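Local coordinates for protein cellulase (glycosyl hydrolase family 5) (Bacteroides ovatus, PDB 3ZMR) that cleaves the beta-1,4-glucan backbone of xyloglucan from the inside, retaining the beta-configuration, and so releases xyloglucan oligosaccharides, at residues E161-A166 / K444-T449. Sequence-based numbering, arbitrary orientation.
Sequences EGIKAA and KLFDRT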
loop_
_atom_site.group_PDB
_atom_site.type_symbol
_atom_site.label_atom_id
_atom_site.label_comp_id
_atom_site.label_asym_id
_atom_site.label_seq_id
_atom_site.Cartn_x
_atom_site.Cartn_y
_atom_site.Cartn_z
ATOM N N GLU A 161 -22.621 12.389 2.460
ATOM C CA GLU A 161 -23.210 13.392 1.584
ATOM C C GLU A 161 -22.511 14.751 1.693
ATOM O O GLU A 161 -22.293 15.433 0.698
ATOM C CB GLU A 161 -24.713 13.535 1.837
ATOM C CG GLU A 161 -25.485 12.318 1.370
ATOM C CD GLU A 161 -26.954 12.374 1.656
ATOM O OE1 GLU A 161 -27.381 13.127 2.568
ATOM O OE2 GLU A 161 -27.679 11.621 0.966
ATOM N N GLY A 162 -22.112 15.109 2.909
ATOM C CA GLY A 162 -21.398 16.373 3.121
ATOM C C GLY A 162 -20.020 16.357 2.496
ATOM O O GLY A 162 -19.553 17.343 1.913
ATOM N N ILE A 163 -19.333 15.218 2.635
ATOM C CA ILE A 163 -18.014 15.026 2.002
ATOM C C ILE A 163 -18.109 15.218 0.489
ATOM O O ILE A 163 -17.317 15.970 -0.121
ATOM C CB ILE A 163 -17.401 13.666 2.403
ATOM C CG1 ILE A 163 -16.989 13.677 3.886
ATOM C CG2 ILE A 163 -16.219 13.274 1.500
ATOM C CD1 ILE A 163 -16.721 12.276 4.422
ATOM N N LYS A 164 -19.082 14.543 -0.128
ATOM C CA LYS A 164 -19.292 14.674 -1.565
ATOM C C LYS A 164 -19.633 16.103 -1.980
ATOM O O LYS A 164 -19.079 16.646 -2.925
ATOM C CB LYS A 164 -20.379 13.720 -2.010
ATOM C CG LYS A 164 -20.688 13.721 -3.505
ATOM C CD LYS A 164 -19.665 12.958 -4.317
ATOM C CE LYS A 164 -19.956 13.078 -5.809
ATOM N NZ LYS A 164 -18.986 12.293 -6.581
ATOM N N ALA A 165 -20.529 16.722 -1.210
ATOM C CA ALA A 165 -20.983 18.079 -1.510
ATOM C C ALA A 165 -19.877 19.132 -1.460
ATOM O O ALA A 165 -19.897 20.105 -2.217
ATOM C CB ALA A 165 -22.124 18.452 -0.576
ATOM N N ALA A 166 -18.879 18.907 -0.616
ATOM C CA ALA A 166 -17.747 19.825 -0.474
ATOM C C ALA A 166 -16.754 19.720 -1.640
ATOM O O ALA A 166 -15.853 20.545 -1.775
ATOM C CB ALA A 166 -17.048 19.537 0.838
ATOM N N LYS A 444 -10.366 18.200 12.058
ATOM C CA LYS A 444 -11.438 17.669 11.237
ATOM C C LYS A 444 -11.974 18.704 10.222
ATOM O O LYS A 444 -11.927 19.935 10.468
ATOM C CB LYS A 444 -12.564 17.117 12.115
ATOM C CG LYS A 444 -13.463 18.190 12.718
ATOM C CD LYS A 444 -14.336 17.635 13.838
ATOM C CE LYS A 444 -15.297 18.709 14.332
ATOM N NZ LYS A 444 -16.105 18.235 15.487
ATOM N N LEU A 445 -12.487 18.209 9.085
ATOM C CA LEU A 445 -13.074 19.093 8.089
ATOM C C LEU A 445 -14.577 19.243 8.236
ATOM O O LEU A 445 -15.152 20.247 7.822
ATOM C CB LEU A 445 -12.731 18.640 6.686
ATOM C CG LEU A 445 -11.257 18.547 6.355
ATOM C CD1 LEU A 445 -11.132 18.043 4.925
ATOM C CD2 LEU A 445 -10.518 19.887 6.537
ATOM N N PHE A 446 -15.190 18.227 8.842
ATOM C CA PHE A 446 -16.657 18.132 8.947
ATOM C C PHE A 446 -17.095 17.814 10.381
ATOM O O PHE A 446 -16.375 17.198 11.148
ATOM C CB PHE A 446 -17.218 17.018 8.017
ATOM C CG PHE A 446 -16.905 17.247 6.585
ATOM C CD1 PHE A 446 -17.720 18.051 5.800
ATOM C CD2 PHE A 446 -15.762 16.709 6.023
ATOM C CE1 PHE A 446 -17.383 18.317 4.484
ATOM C CE2 PHE A 446 -15.437 16.975 4.705
ATOM C CZ PHE A 446 -16.226 17.804 3.951
ATOM N N ASP A 447 -18.310 18.241 10.710
ATOM C CA ASP A 447 -18.996 17.730 11.876
ATOM C C ASP A 447 -19.416 16.281 11.581
ATOM O O ASP A 447 -20.157 16.026 10.629
ATOM C CB ASP A 447 -20.236 18.544 12.187
ATOM C CG ASP A 447 -20.768 18.234 13.537
ATOM O OD1 ASP A 447 -21.346 17.164 13.720
ATOM O OD2 ASP A 447 -20.581 19.037 14.438
ATOM N N ARG A 448 -18.922 15.334 12.377
ATOM C CA ARG A 448 -19.244 13.911 12.115
ATOM C C ARG A 448 -20.721 13.563 12.265
ATOM O O ARG A 448 -21.242 12.652 11.621
ATOM C CB ARG A 448 -18.415 12.991 12.994
ATOM C CG ARG A 448 -16.922 12.961 12.719
ATOM C CD ARG A 448 -16.601 12.545 11.283
ATOM N NE ARG A 448 -15.182 12.319 11.101
ATOM C CZ ARG A 448 -14.537 11.229 11.487
ATOM N NH1 ARG A 448 -15.182 10.181 11.994
ATOM N NH2 ARG A 448 -13.229 11.169 11.308
ATOM N N THR A 449 -21.418 14.282 13.128
ATOM C CA THR A 449 -22.831 13.993 13.357
ATOM C C THR A 449 -23.720 14.485 12.237
ATOM O O THR A 449 -24.621 13.745 11.771
ATOM C CB THR A 449 -23.267 14.548 14.714
ATOM O OG1 THR A 449 -22.490 13.909 15.730
ATOM C CG2 THR A 449 -24.743 14.255 14.959
#
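Phe446 reaches from the loop 444-449 onto helix 157-165, and its ring alone makes every touch with the segment 161-166. The close packing is gathered round this ring. Over one face, Ile163 CG1 stands 4.1 Å from the ring centroid and 25° off its normal, a CH-pi contact displaced toward CE2. The two side chains cross at about a right angle. At the ring's edge, in its plane, Ala166 CB packs against Phe446 CZ at 3.7 Å. Gly162 comes in obliquely with its carbonyl, Gly162 O lying 3.5 Å from Phe446 CE1; this oxygen already accepts the helical bond from Ala166 N. With CG set opposite the carbonyl carbon (chi1 -60°), the ring extends toward the helix, and Leu159 of the same helix and Ile459 of helix 456-471 add to its apolar surroundings.

The loose side is that of Asp447 and the exposed Thr449, which stay clear of segment 161-166, tied to each other by an Asx turn in which Thr449 N donates to Asp447 OD1 (2.9 Å, 133°); Arg448 between them is buried and salt-bridged to Asp438. Trimming Phe446 to an alanine would probably leave a gap beside Ala166 and Ile163 CG1 without its aromatic partner. This largely apolar packing, with no hydrogen bond across it, joins the loop after strand 433-436 to the helix before strand 170-173, where the last and first strands meet in the family 5 (beta/alpha)8 barrel.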